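Local coordinates for protein ATP phosphoribosyltransferase regulatory subunit (Thermotoga maritima, PDB 1USY) that serves as the synthetase-like regulatory partner of ATP phosphoribosyltransferase at the first step of histidine biosynthesis, and may allow feedback regulation by histidine, at residues K19-F25 / K72-A76; E96-R100 / E261-G265; E128-T132 / Y234-F239; L151-K157 / D224-R229. All coordinates share one frame. Numbering follows the deposited sequence.

Interaction 1. Residues K19-F25 / K72-A76; sequences KGFSPFF and KVWYA
The short strand 22-23 runs parallel to segment 72-76 of strand 71-83, pairing Ser22 with Val73 (CA-CA 4.6 Å) and Pro23 with Trp74 (5.1 Å). Lys72 has chi2 to chi4 all t; its CG lies over the Phe21 ring face, 4.0 Å from the centroid, and its NZ donates to Lys19 O at 2.6 Å and meets Glu108 in a salt bridge. Lys72 O accepts from Ser22 N at 2.8 Å. Val73 CB packs 3.7 Å from Phe24 CB. This pairing forms one margin of the mixed sheet of the class II synthetase-like fold, beside a second HisZ subunit. Trp74 N donates to Ser22 O at 2.9 Å, and Trp74 O accepts a weak bond from Phe24 N at 2.9 Å. With chi1 p, its indole lies against Pro23, whose CA is 3.7 Å from the five-membered ring centroid, and receives the edge of Phe25 (six-membered ring centroid 5.6 Å away, planes at 88°). Tyr75 CB touches Phe24 O at 3.6 Å, and Ala76 O approaches Phe25 CE2 at 3.4 Å.

Interaction 2. Residues E96-R100 / E261-G265; sequences EKVPR and EKGVG
Strands from distant parts of a sequence can be neighbours in one sheet, and these two segments lie 161 residues apart at their closest ends. Strands 96-98 and 262-265 run antiparallel, approaching to 4.8 Å with their directions at 170°. Glu96 faces Gly265 as a non-hydrogen-bonded pair (CA-CA 4.3 Å), and its OE1 comes to 3.2 Å from Gly265 CA. A CB on Gly265 would collide with that oxygen, which is held by a hydrogen bond to Tyr256. Lys97 and Val264 make the hydrogen-bonded pair (CA-CA 5.5 Å): Lys97 N donates to Val264 O at 2.9 Å, and Val264 N to Lys97 O at 3.1 Å. Val98, chi1 t, lies across from Gly263 (CA-CA 4.3 Å), with CG2 4.2 Å from Gly263 CA; a CB there would clash with this methyl. A cis peptide then leads into Pro99, whose CA sits 3.1 Å from Lys262 O. The same oxygen accepts from Arg100 N at 2.7 Å. Arg100 reaches over the partner segment, its CB 3.8 Å from Val264 CG2, its guanidinium face over Lys262 CB, and NH1 weakly bonded to Gly263 O at 3.2 Å. The two strands are adjacent in the mixed sheet of the synthetase-like fold, between strands 71-83 and 248-257, with helix 54-63 against Glu96 and Val98 and helix 103-120 against Arg100 and Val264.

Interaction 3. Residues E128-T132 / Y234-F239; sequences EIGHT and YCGLIF
Strands 128-131 and 237-239 run antiparallel with a crossing angle of 153° and a closest axial approach of 4.3 Å. Ile129 opposes Phe239 (CA-CA 4.6 Å) and His131 opposes Leu237 (4.2 Å), both non-hydrogen-bonded pairs, while Gly130 and Ile238 (4.8 Å) form the hydrogen-bonded pair between them: Gly130 N donates to Ile238 O at 2.8 Å and Ile238 N to Gly130 O at 2.9 Å. A further backbone bond runs from Thr132 N to Gly236 O at 3.0 Å. Gly236 has phi/psi of 126/-151, a conformation in which a CB would jam against the preceding carbonyl. As a worked case of how a sheet is built from remote segments, these strands are neighbours in the mixed, mainly antiparallel sheet of the class II aminoacyl-tRNA synthetase-like fold. His131, chi1 t, turns its ring over the partner: Gly236 CA makes a CH-pi contact over the His131 ring face, 4.0 Å from the centroid, and His131 ND1 is 3.6 Å from Leu237 CB. On the same face Ile129 CD1 rests 4.2 Å from Phe239 CB. Helix 199-215 packs on Ile129 and His131, helix 103-120 on Leu237 and Phe239. Ile238 points to the opposite face and sends CD1 to 3.5 Å from Thr132 CB. Glu128, at the other end, forms salt bridges with Arg187 and with Arg181 of an ATP phosphoribosyltransferase chain.

Interaction 4. Residues L151-K157 / D224-R229; sequences LNLIDTK and DLTLAR
Lys157 of the histidine pocket is the positive-phi residue (49/26) of the Schellman motif at the C-terminal end of the helix that begins at 147, and the loop after strand 220-223 packs against that helix end. Lys157 N bonds back to Ile154 O at 2.9 Å. With chi1 m and chi2 t, its side chain, about 4 Å from a bound histidine, carries NZ to Asp224 OD2 in a 2.8 Å salt bridge; Arg187 is a second partner of that carboxylate. In an Asx turn, Asp224 OD1 accepts from Thr226 N at 2.7 Å and, very closely, from Thr226 OG1 at 2.4 Å. Thr226 CB meets Ile154 O at 3.5 Å. The CA atoms of Asp155 and Leu227 (phi/psi 54/74) are 4.3 Å apart, the nearest such pair between the segments. Leu151 CD2 packs against Ala228 CB at 3.7 Å. An ATP phosphoribosyltransferase chain adjoins Thr156, Lys157 and Arg229. Asp155 OD1 sits over the guanidinium face of Arg229, 3.2 Å from NH1, a salt bridge of charge alone.

In the fold
Interactions 1, 2 and 3 follow one another across a single mixed sheet, showing how one scaffold can span separate interfaces. Interaction 1 closes first along the chain; interaction 2 then encloses interaction 3, which encloses interaction 4. Centres of 1 and 2 lie 13 Å apart, joined by adjacent strands 71-83 and 86-98 through a probable Val73 N to Glu96 O hydrogen bond (2.9 Å). Interactions 2 and 3, 14 Å apart between centres, touch by packing. The sheet reaches strand 220-223, whose following loop carries interaction 4, its centre 12 Å from that of 3. Interaction 1, at a HisZ-HisZ contact, lies 32 Å between centres from interaction 4, where Lys157 borders a bound histidine and an ATP phosphoribosyltransferase chain.

Interaction 1. Residues K19-F25 / K72-A76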
loop_
_atom_site.group_PDB
_atom_site.type_symbol
_atom_site.label_atom_id
_atom_site.label_comp_id
_atom_site.label_asym_id
_atom_site.label_seq_id
_atom_site.Cartn_x
_atom_site.Cartn_y
_atom_site.Cartn_z
ATOM N N LYS B 19 -2.341 -28.272 33.364
ATOM C CA LYS B 19 -2.701 -29.274 32.413
ATOM C C LYS B 19 -1.551 -29.441 31.419
ATOM O O LYS B 19 -1.661 -30.186 30.456
ATOM C CB LYS B 19 -4.006 -28.871 31.718
ATOM C CG LYS B 19 -5.244 -28.849 32.635
ATOM C CD LYS B 19 -5.415 -30.144 33.439
ATOM C CE LYS B 19 -6.894 -30.434 33.792
ATOM N NZ LYS B 19 -6.981 -31.819 34.343
ATOM N N GLY B 20 -0.437 -28.755 31.667
ATOM C CA GLY B 20 0.706 -28.876 30.796
ATOM C C GLY B 20 0.625 -28.074 29.513
ATOM O O GLY B 20 1.366 -28.371 28.587
ATOM N N PHE B 21 -0.241 -27.060 29.433
ATOM C CA PHE B 21 -0.185 -26.169 28.284
ATOM C C PHE B 21 0.898 -25.135 28.518
ATOM O O PHE B 21 1.111 -24.680 29.641
ATOM C CB PHE B 21 -1.511 -25.466 28.018
ATOM C CG PHE B 21 -2.611 -26.386 27.647
ATOM C CD1 PHE B 21 -3.247 -27.169 28.621
ATOM C CD2 PHE B 21 -3.001 -26.490 26.316
ATOM C CE1 PHE B 21 -4.255 -28.036 28.263
ATOM C CE2 PHE B 21 -3.990 -27.368 25.938
ATOM C CZ PHE B 21 -4.632 -28.130 26.913
ATOM N N SER B 22 1.568 -24.748 27.448
ATOM C CA SER B 22 2.686 -23.860 27.556
ATOM C C SER B 22 2.385 -22.545 26.768
ATOM O O SER B 22 1.601 -22.562 25.816
ATOM C CB SER B 22 3.939 -24.635 27.121
ATOM O OG SER B 22 4.626 -23.935 26.145
ATOM N N PRO B 23 2.969 -21.411 27.158
ATOM C CA PRO B 23 2.539 -20.128 26.604
ATOM C C PRO B 23 2.990 -19.948 25.155
ATOM O O PRO B 23 4.020 -20.461 24.733
ATOM C CB PRO B 23 3.170 -19.094 27.544
ATOM C CG PRO B 23 4.134 -19.872 28.453
ATOM C CD PRO B 23 4.116 -21.272 28.070
ATOM N N PHE B 24 2.168 -19.298 24.359
ATOM C CA PHE B 24 2.481 -19.132 22.944
ATOM C C PHE B 24 2.178 -17.687 22.593
ATOM O O PHE B 24 1.024 -17.343 22.430
ATOM C CB PHE B 24 1.637 -20.100 22.109
ATOM C CG PHE B 24 1.807 -19.930 20.639
ATOM C CD1 PHE B 24 2.822 -20.585 19.972
ATOM C CD2 PHE B 24 0.952 -19.112 19.910
ATOM C CE1 PHE B 24 2.993 -20.422 18.580
ATOM C CE2 PHE B 24 1.107 -18.934 18.542
ATOM C CZ PHE B 24 2.123 -19.596 17.872
ATOM N N PHE B 25 3.214 -16.846 22.526
ATOM C CA PHE B 25 3.072 -15.419 22.197
ATOM C C PHE B 25 3.872 -15.061 20.975
ATOM O O PHE B 25 5.087 -15.237 20.968
ATOM C CB PHE B 25 3.543 -14.541 23.347
ATOM C CG PHE B 25 2.579 -14.468 24.486
ATOM C CD1 PHE B 25 2.450 -15.530 25.369
ATOM C CD2 PHE B 25 1.793 -13.339 24.669
ATOM C CE1 PHE B 25 1.542 -15.478 26.446
ATOM C CE2 PHE B 25 0.891 -13.274 25.724
ATOM C CZ PHE B 25 0.780 -14.375 26.639
ATOM N N LYS B 72 1.236 -28.267 22.741
ATOM C CA LYS B 72 0.208 -28.078 23.768
ATOM C C LYS B 72 0.303 -26.671 24.300
ATOM O O LYS B 72 0.959 -26.457 25.322
ATOM C CB LYS B 72 0.392 -29.040 24.943
ATOM C CG LYS B 72 -0.908 -29.581 25.475
ATOM C CD LYS B 72 -0.755 -30.380 26.746
ATOM C CE LYS B 72 -2.091 -31.018 27.094
ATOM N NZ LYS B 72 -2.098 -31.754 28.398
ATOM N N VAL B 73 -0.356 -25.717 23.637
ATOM C CA VAL B 73 -0.173 -24.305 23.999
ATOM C C VAL B 73 -1.421 -23.601 24.485
ATOM O O VAL B 73 -2.534 -24.011 24.168
ATOM C CB VAL B 73 0.390 -23.460 22.822
ATOM C CG1 VAL B 73 1.786 -23.939 22.446
ATOM C CG2 VAL B 73 -0.583 -23.438 21.623
ATOM N N TRP B 74 -1.214 -22.540 25.262
ATOM C CA TRP B 74 -2.257 -21.561 25.558
ATOM C C TRP B 74 -1.790 -20.224 25.051
ATOM O O TRP B 74 -0.583 -19.956 25.005
ATOM C CB TRP B 74 -2.582 -21.491 27.061
ATOM C CG TRP B 74 -1.524 -20.886 27.870
ATOM C CD1 TRP B 74 -0.481 -21.528 28.470
ATOM C CD2 TRP B 74 -1.378 -19.509 28.196
ATOM N NE1 TRP B 74 0.311 -20.634 29.156
ATOM C CE2 TRP B 74 -0.213 -19.383 29.002
ATOM C CE3 TRP B 74 -2.104 -18.357 27.893
ATOM C CZ2 TRP B 74 0.240 -18.147 29.492
ATOM C CZ3 TRP B 74 -1.642 -17.129 28.366
ATOM C CH2 TRP B 74 -0.483 -17.030 29.152
ATOM N N TYR B 75 -2.742 -19.383 24.666
ATOM C CA TYR B 75 -2.438 -18.034 24.224
ATOM C C TYR B 75 -3.375 -17.009 24.868
ATOM O O TYR B 75 -4.358 -17.398 25.543
ATOM C CB TYR B 75 -2.476 -17.949 22.697
ATOM C CG TYR B 75 -3.775 -18.416 22.107
ATOM C CD1 TYR B 75 -4.877 -17.563 22.037
ATOM C CD2 TYR B 75 -3.922 -19.722 21.633
ATOM C CE1 TYR B 75 -6.081 -17.992 21.516
ATOM C CE2 TYR B 75 -5.137 -20.159 21.093
ATOM C CZ TYR B 75 -6.204 -19.275 21.042
ATOM O OH TYR B 75 -7.412 -19.662 20.511
ATOM N N ALA B 76 -3.045 -15.722 24.649
ATOM C CA ALA B 76 -3.742 -14.546 25.152
ATOM C C ALA B 76 -3.311 -13.311 24.367
ATOM O O ALA B 76 -2.317 -12.620 24.716
ATOM C CB ALA B 76 -3.464 -14.323 26.694
#

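Interaction 2. Residues E96-R100 / E261-G265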
loop_
_atom_site.group_PDB
_atom_site.type_symbol
_atom_site.label_atom_id
_atom_site.label_comp_id
_atom_site.label_asym_id
_atom_site.label_seq_id
_atom_site.Cartn_x
_atom_site.Cartn_y
_atom_site.Cartn_z
ATOM N N GLU B 96 -4.732 -25.012 22.466
ATOM C CA GLU B 96 -4.496 -25.727 21.241
ATOM C C GLU B 96 -3.667 -26.973 21.604
ATOM O O GLU B 96 -2.562 -26.843 22.135
ATOM C CB GLU B 96 -3.748 -24.785 20.313
ATOM C CG GLU B 96 -4.182 -24.826 18.871
ATOM C CD GLU B 96 -5.654 -24.541 18.672
ATOM O OE1 GLU B 96 -6.358 -25.496 18.310
ATOM O OE2 GLU B 96 -6.101 -23.374 18.826
ATOM N N LYS B 97 -4.223 -28.169 21.388
ATOM C CA LYS B 97 -3.462 -29.433 21.507
ATOM C C LYS B 97 -3.415 -30.207 20.175
ATOM O O LYS B 97 -4.431 -30.658 19.663
ATOM C CB LYS B 97 -4.011 -30.314 22.618
ATOM C CG LYS B 97 -3.603 -31.760 22.511
ATOM C CD LYS B 97 -2.628 -32.239 23.579
ATOM C CE LYS B 97 -2.281 -33.727 23.291
ATOM N NZ LYS B 97 -1.386 -34.398 24.244
ATOM N N VAL B 98 -2.230 -30.314 19.597
ATOM C CA VAL B 98 -2.040 -31.063 18.365
ATOM C C VAL B 98 -0.823 -31.931 18.590
ATOM O O VAL B 98 0.278 -31.388 18.763
ATOM C CB VAL B 98 -1.718 -30.158 17.153
ATOM C CG1 VAL B 98 -1.620 -30.983 15.873
ATOM C CG2 VAL B 98 -2.728 -29.029 17.010
ATOM N N PRO B 99 -0.980 -33.256 18.551
ATOM C CA PRO B 99 -2.185 -33.961 18.120
ATOM C C PRO B 99 -3.120 -34.382 19.250
ATOM O O PRO B 99 -2.687 -34.652 20.377
ATOM C CB PRO B 99 -1.630 -35.214 17.434
ATOM C CG PRO B 99 -0.121 -35.177 17.678
ATOM C CD PRO B 99 0.111 -34.210 18.820
ATOM N N ARG B 100 -4.406 -34.423 18.913
ATOM C CA ARG B 100 -5.440 -34.991 19.752
ATOM C C ARG B 100 -5.289 -36.485 19.666
ATOM O O ARG B 100 -5.411 -37.069 18.593
ATOM C CB ARG B 100 -6.820 -34.576 19.239
ATOM C CG ARG B 100 -7.987 -35.369 19.814
ATOM C CD ARG B 100 -9.342 -34.953 19.276
ATOM N NE ARG B 100 -9.761 -35.751 18.117
ATOM C CZ ARG B 100 -9.702 -35.334 16.852
ATOM N NH1 ARG B 100 -9.238 -34.125 16.554
ATOM N NH2 ARG B 100 -10.114 -36.127 15.873
ATOM N N GLU B 261 -3.949 -34.993 10.440
ATOM C CA GLU B 261 -3.551 -34.430 11.713
ATOM C C GLU B 261 -4.753 -33.960 12.541
ATOM O O GLU B 261 -5.386 -32.933 12.236
ATOM C CB GLU B 261 -2.639 -33.238 11.460
ATOM C CG GLU B 261 -1.231 -33.632 11.081
ATOM C CD GLU B 261 -0.238 -33.204 12.139
ATOM O OE1 GLU B 261 -0.111 -31.973 12.363
ATOM O OE2 GLU B 261 0.398 -34.092 12.756
ATOM N N LYS B 262 -5.025 -34.695 13.609
ATOM C CA LYS B 262 -6.091 -34.337 14.536
ATOM C C LYS B 262 -5.628 -33.387 15.649
ATOM O O LYS B 262 -4.683 -33.688 16.363
ATOM C CB LYS B 262 -6.674 -35.613 15.153
ATOM C CG LYS B 262 -7.548 -36.418 14.215
ATOM C CD LYS B 262 -7.016 -37.831 14.086
ATOM C CE LYS B 262 -8.105 -38.872 14.147
ATOM N NZ LYS B 262 -7.643 -40.036 13.339
ATOM N N GLY B 263 -6.328 -32.267 15.809
ATOM C CA GLY B 263 -6.142 -31.393 16.962
ATOM C C GLY B 263 -7.452 -30.891 17.540
ATOM O O GLY B 263 -8.483 -31.078 16.929
ATOM N N VAL B 264 -7.402 -30.281 18.726
ATOM C CA VAL B 264 -8.548 -29.617 19.351
ATOM C C VAL B 264 -8.073 -28.278 19.843
ATOM O O VAL B 264 -6.898 -28.114 20.205
ATOM C CB VAL B 264 -9.001 -30.255 20.679
ATOM C CG1 VAL B 264 -10.538 -30.246 20.832
ATOM C CG2 VAL B 264 -8.337 -31.560 20.964
ATOM N N GLY B 265 -9.015 -27.357 19.963
ATOM C CA GLY B 265 -8.712 -26.034 20.432
ATOM C C GLY B 265 -9.973 -25.383 20.885
ATOM O O GLY B 265 -11.059 -25.870 20.603
#

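Interaction 3. Residues E128-T132 / Y234-F239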
loop_
_atom_site.group_PDB
_atom_site.type_symbol
_atom_site.label_atom_id
_atom_site.label_comp_id
_atom_site.label_asym_id
_atom_site.label_seq_id
_atom_site.Cartn_x
_atom_site.Cartn_y
_atom_site.Cartn_z
ATOM N N GLU B 128 -23.052 -25.277 24.561
ATOM C CA GLU B 128 -23.820 -25.936 23.535
ATOM C C GLU B 128 -22.861 -26.866 22.772
ATOM O O GLU B 128 -21.844 -26.432 22.256
ATOM C CB GLU B 128 -24.473 -24.882 22.648
ATOM C CG GLU B 128 -25.100 -25.450 21.406
ATOM C CD GLU B 128 -25.601 -24.400 20.446
ATOM O OE1 GLU B 128 -24.822 -23.862 19.623
ATOM O OE2 GLU B 128 -26.797 -24.110 20.516
ATOM N N ILE B 129 -23.152 -28.152 22.759
ATOM C CA ILE B 129 -22.254 -29.136 22.127
ATOM C C ILE B 129 -22.816 -29.608 20.797
ATOM O O ILE B 129 -24.022 -29.743 20.607
ATOM C CB ILE B 129 -22.027 -30.382 23.021
ATOM C CG1 ILE B 129 -21.515 -30.016 24.424
ATOM C CG2 ILE B 129 -21.096 -31.396 22.308
ATOM C CD1 ILE B 129 -19.986 -29.915 24.513
ATOM N N GLY B 130 -21.926 -29.876 19.870
ATOM C CA GLY B 130 -22.325 -30.293 18.547
ATOM C C GLY B 130 -21.319 -31.324 18.073
ATOM O O GLY B 130 -20.311 -31.591 18.730
ATOM N N HIS B 131 -21.595 -31.893 16.916
ATOM C CA HIS B 131 -20.684 -32.825 16.331
ATOM C C HIS B 131 -20.853 -32.812 14.851
ATOM O O HIS B 131 -21.951 -32.925 14.317
ATOM C CB HIS B 131 -20.951 -34.219 16.843
ATOM C CG HIS B 131 -19.813 -35.160 16.647
ATOM N ND1 HIS B 131 -18.992 -35.544 17.682
ATOM C CD2 HIS B 131 -19.372 -35.809 15.548
ATOM C CE1 HIS B 131 -18.102 -36.414 17.233
ATOM N NE2 HIS B 131 -18.300 -36.579 15.937
ATOM N N THR B 132 -19.726 -32.699 14.194
ATOM C CA THR B 132 -19.683 -32.465 12.781
ATOM C C THR B 132 -19.934 -33.774 12.015
ATOM O O THR B 132 -20.269 -33.750 10.833
ATOM C CB THR B 132 -18.307 -31.883 12.522
ATOM O OG1 THR B 132 -18.331 -31.015 11.395
ATOM C CG2 THR B 132 -17.325 -32.941 12.184
ATOM N N TYR B 234 -14.255 -27.768 10.894
ATOM C CA TYR B 234 -14.087 -28.598 12.077
ATOM C C TYR B 234 -14.316 -30.064 11.708
ATOM O O TYR B 234 -14.847 -30.361 10.638
ATOM C CB TYR B 234 -15.063 -28.174 13.166
ATOM C CG TYR B 234 -14.619 -27.034 14.028
ATOM C CD1 TYR B 234 -13.634 -27.215 15.001
ATOM C CD2 TYR B 234 -15.217 -25.768 13.905
ATOM C CE1 TYR B 234 -13.219 -26.162 15.806
ATOM C CE2 TYR B 234 -14.823 -24.700 14.714
ATOM C CZ TYR B 234 -13.821 -24.903 15.667
ATOM O OH TYR B 234 -13.425 -23.865 16.491
ATOM N N CYS B 235 -13.884 -30.968 12.582
ATOM C CA CYS B 235 -14.018 -32.399 12.319
ATOM C C CYS B 235 -14.116 -33.253 13.598
ATOM O O CYS B 235 -13.122 -33.767 14.127
ATOM C CB CYS B 235 -12.881 -32.885 11.451
ATOM S SG CYS B 235 -13.358 -34.438 10.720
ATOM N N GLY B 236 -15.338 -33.395 14.088
ATOM C CA GLY B 236 -15.578 -34.054 15.360
ATOM C C GLY B 236 -16.371 -33.112 16.219
ATOM O O GLY B 236 -17.128 -32.286 15.685
ATOM N N LEU B 237 -16.222 -33.202 17.535
ATOM C CA LEU B 237 -17.085 -32.377 18.351
ATOM C C LEU B 237 -16.761 -30.891 18.416
ATOM O O LEU B 237 -15.634 -30.466 18.358
ATOM C CB LEU B 237 -17.456 -32.993 19.704
ATOM C CG LEU B 237 -16.412 -33.403 20.702
ATOM C CD1 LEU B 237 -16.853 -32.899 22.093
ATOM C CD2 LEU B 237 -16.222 -34.922 20.679
ATOM N N ILE B 238 -17.818 -30.116 18.536
ATOM C CA ILE B 238 -17.768 -28.684 18.423
ATOM C C ILE B 238 -18.499 -28.111 19.642
ATOM O O ILE B 238 -19.449 -28.704 20.144
ATOM C CB ILE B 238 -18.464 -28.332 17.074
ATOM C CG1 ILE B 238 -17.418 -28.363 15.958
ATOM C CG2 ILE B 238 -19.253 -27.033 17.118
ATOM C CD1 ILE B 238 -17.780 -29.300 14.852
ATOM N N PHE B 239 -18.048 -26.976 20.138
ATOM C CA PHE B 239 -18.729 -26.367 21.263
ATOM C C PHE B 239 -18.794 -24.830 21.116
ATOM O O PHE B 239 -17.883 -24.212 20.570
ATOM C CB PHE B 239 -18.070 -26.780 22.583
ATOM C CG PHE B 239 -16.778 -26.049 22.855
ATOM C CD1 PHE B 239 -16.776 -24.846 23.552
ATOM C CD2 PHE B 239 -15.584 -26.542 22.398
ATOM C CE1 PHE B 239 -15.615 -24.180 23.805
ATOM C CE2 PHE B 239 -14.438 -25.878 22.649
ATOM C CZ PHE B 239 -14.443 -24.700 23.363
#

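Interaction 4. Residues L151-K157 / D224-R229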
loop_
_atom_site.group_PDB
_atom_site.type_symbol
_atom_site.label_atom_id
_atom_site.label_comp_id
_atom_site.label_asym_id
_atom_site.label_seq_id
_atom_site.Cartn_x
_atom_site.Cartn_y
_atom_site.Cartn_z
ATOM N N LEU B 151 -27.976 -27.874 3.727
ATOM C CA LEU B 151 -27.089 -27.488 4.826
ATOM C C LEU B 151 -27.390 -26.046 5.291
ATOM O O LEU B 151 -27.520 -25.796 6.504
ATOM C CB LEU B 151 -25.609 -27.746 4.529
ATOM C CG LEU B 151 -25.209 -29.227 4.417
ATOM C CD1 LEU B 151 -23.965 -29.389 3.542
ATOM C CD2 LEU B 151 -25.031 -29.924 5.788
ATOM N N ASN B 152 -27.584 -25.136 4.331
ATOM C CA ASN B 152 -27.858 -23.748 4.662
ATOM C C ASN B 152 -29.130 -23.647 5.515
ATOM O O ASN B 152 -29.207 -22.857 6.477
ATOM C CB ASN B 152 -27.958 -22.855 3.413
ATOM C CG ASN B 152 -26.585 -22.421 2.889
ATOM O OD1 ASN B 152 -25.661 -23.235 2.768
ATOM N ND2 ASN B 152 -26.447 -21.132 2.566
ATOM N N LEU B 153 -30.112 -24.452 5.148
ATOM C CA LEU B 153 -31.359 -24.518 5.870
ATOM C C LEU B 153 -31.214 -25.062 7.317
ATOM O O LEU B 153 -31.784 -24.486 8.225
ATOM C CB LEU B 153 -32.373 -25.335 5.078
ATOM C CG LEU B 153 -32.705 -24.781 3.678
ATOM C CD1 LEU B 153 -33.608 -25.743 2.887
ATOM C CD2 LEU B 153 -33.277 -23.345 3.696
ATOM N N ILE B 154 -30.438 -26.139 7.510
ATOM C CA ILE B 154 -30.109 -26.668 8.826
ATOM C C ILE B 154 -29.520 -25.517 9.651
ATOM O O ILE B 154 -29.908 -25.254 10.819
ATOM C CB ILE B 154 -28.997 -27.784 8.739
ATOM C CG1 ILE B 154 -29.276 -28.882 7.683
ATOM C CG2 ILE B 154 -28.689 -28.345 10.095
ATOM C CD1 ILE B 154 -30.088 -30.059 8.114
ATOM N N ASP B 155 -28.536 -24.882 9.040
ATOM C CA ASP B 155 -27.710 -23.869 9.671
ATOM C C ASP B 155 -28.582 -22.722 10.169
ATOM O O ASP B 155 -28.327 -22.086 11.173
ATOM C CB ASP B 155 -26.814 -23.300 8.581
ATOM C CG ASP B 155 -25.569 -22.671 9.120
ATOM O OD1 ASP B 155 -25.403 -22.552 10.378
ATOM O OD2 ASP B 155 -24.704 -22.256 8.309
ATOM N N THR B 156 -29.634 -22.511 9.413
ATOM C CA THR B 156 -30.503 -21.396 9.541
ATOM C C THR B 156 -31.789 -21.819 10.279
ATOM O O THR B 156 -32.662 -20.976 10.583
ATOM C CB THR B 156 -30.675 -20.939 8.131
ATOM O OG1 THR B 156 -30.006 -19.679 7.987
ATOM C CG2 THR B 156 -32.071 -20.766 7.742
ATOM N N LYS B 157 -31.846 -23.112 10.626
ATOM C CA LYS B 157 -33.003 -23.733 11.267
ATOM C C LYS B 157 -34.303 -23.391 10.529
ATOM O O LYS B 157 -35.391 -23.366 11.135
ATOM C CB LYS B 157 -33.132 -23.339 12.743
ATOM C CG LYS B 157 -31.867 -23.380 13.531
ATOM C CD LYS B 157 -32.130 -23.344 15.042
ATOM C CE LYS B 157 -31.030 -24.122 15.791
ATOM N NZ LYS B 157 -30.927 -23.903 17.265
ATOM N N ASP B 224 -26.882 -29.385 20.346
ATOM C CA ASP B 224 -27.434 -28.728 19.136
ATOM C C ASP B 224 -26.601 -29.089 17.912
ATOM O O ASP B 224 -25.453 -28.714 17.795
ATOM C CB ASP B 224 -27.460 -27.208 19.303
ATOM C CG ASP B 224 -28.072 -26.488 18.095
ATOM O OD1 ASP B 224 -27.890 -26.943 16.917
ATOM O OD2 ASP B 224 -28.753 -25.445 18.255
ATOM N N LEU B 225 -27.216 -29.832 17.013
ATOM C CA LEU B 225 -26.555 -30.401 15.848
ATOM C C LEU B 225 -26.778 -29.583 14.556
ATOM O O LEU B 225 -26.521 -30.083 13.441
ATOM C CB LEU B 225 -27.070 -31.809 15.652
ATOM C CG LEU B 225 -26.600 -32.951 16.568
ATOM C CD1 LEU B 225 -25.728 -32.534 17.764
ATOM C CD2 LEU B 225 -27.819 -33.716 17.046
ATOM N N THR B 226 -27.358 -28.385 14.739
ATOM C CA THR B 226 -27.379 -27.551 13.544
ATOM C C THR B 226 -25.960 -26.958 13.362
ATOM O O THR B 226 -24.973 -27.533 13.800
ATOM C CB THR B 226 -28.478 -26.477 13.717
ATOM O OG1 THR B 226 -28.242 -25.694 14.874
ATOM C CG2 THR B 226 -29.878 -27.090 13.876
ATOM N N LEU B 227 -25.899 -25.837 12.733
ATOM C CA LEU B 227 -24.638 -25.109 12.401
ATOM C C LEU B 227 -23.679 -26.058 11.647
ATOM O O LEU B 227 -22.663 -26.551 12.178
ATOM C CB LEU B 227 -23.977 -24.380 13.660
ATOM C CG LEU B 227 -23.263 -25.101 14.858
ATOM C CD1 LEU B 227 -23.411 -24.252 16.141
ATOM C CD2 LEU B 227 -23.760 -26.493 15.252
ATOM N N ALA B 228 -24.123 -26.216 10.407
ATOM C CA ALA B 228 -23.500 -27.009 9.373
ATOM C C ALA B 228 -22.247 -26.296 8.821
ATOM O O ALA B 228 -21.349 -26.926 8.260
ATOM C CB ALA B 228 -24.492 -27.209 8.215
ATOM N N ARG B 229 -22.176 -24.961 8.977
ATOM C CA ARG B 229 -20.997 -24.198 8.452
ATOM C C ARG B 229 -19.730 -24.545 9.223
ATOM O O ARG B 229 -18.614 -24.288 8.744
ATOM C CB ARG B 229 -21.163 -22.667 8.539
ATOM C CG ARG B 229 -22.095 -22.197 9.638
ATOM C CD ARG B 229 -21.371 -21.778 10.912
ATOM N NE ARG B 229 -22.311 -21.493 11.987
ATOM C CZ ARG B 229 -23.324 -20.630 11.867
ATOM N NH1 ARG B 229 -23.523 -19.953 10.720
ATOM N NH2 ARG B 229 -24.206 -20.381 12.839
#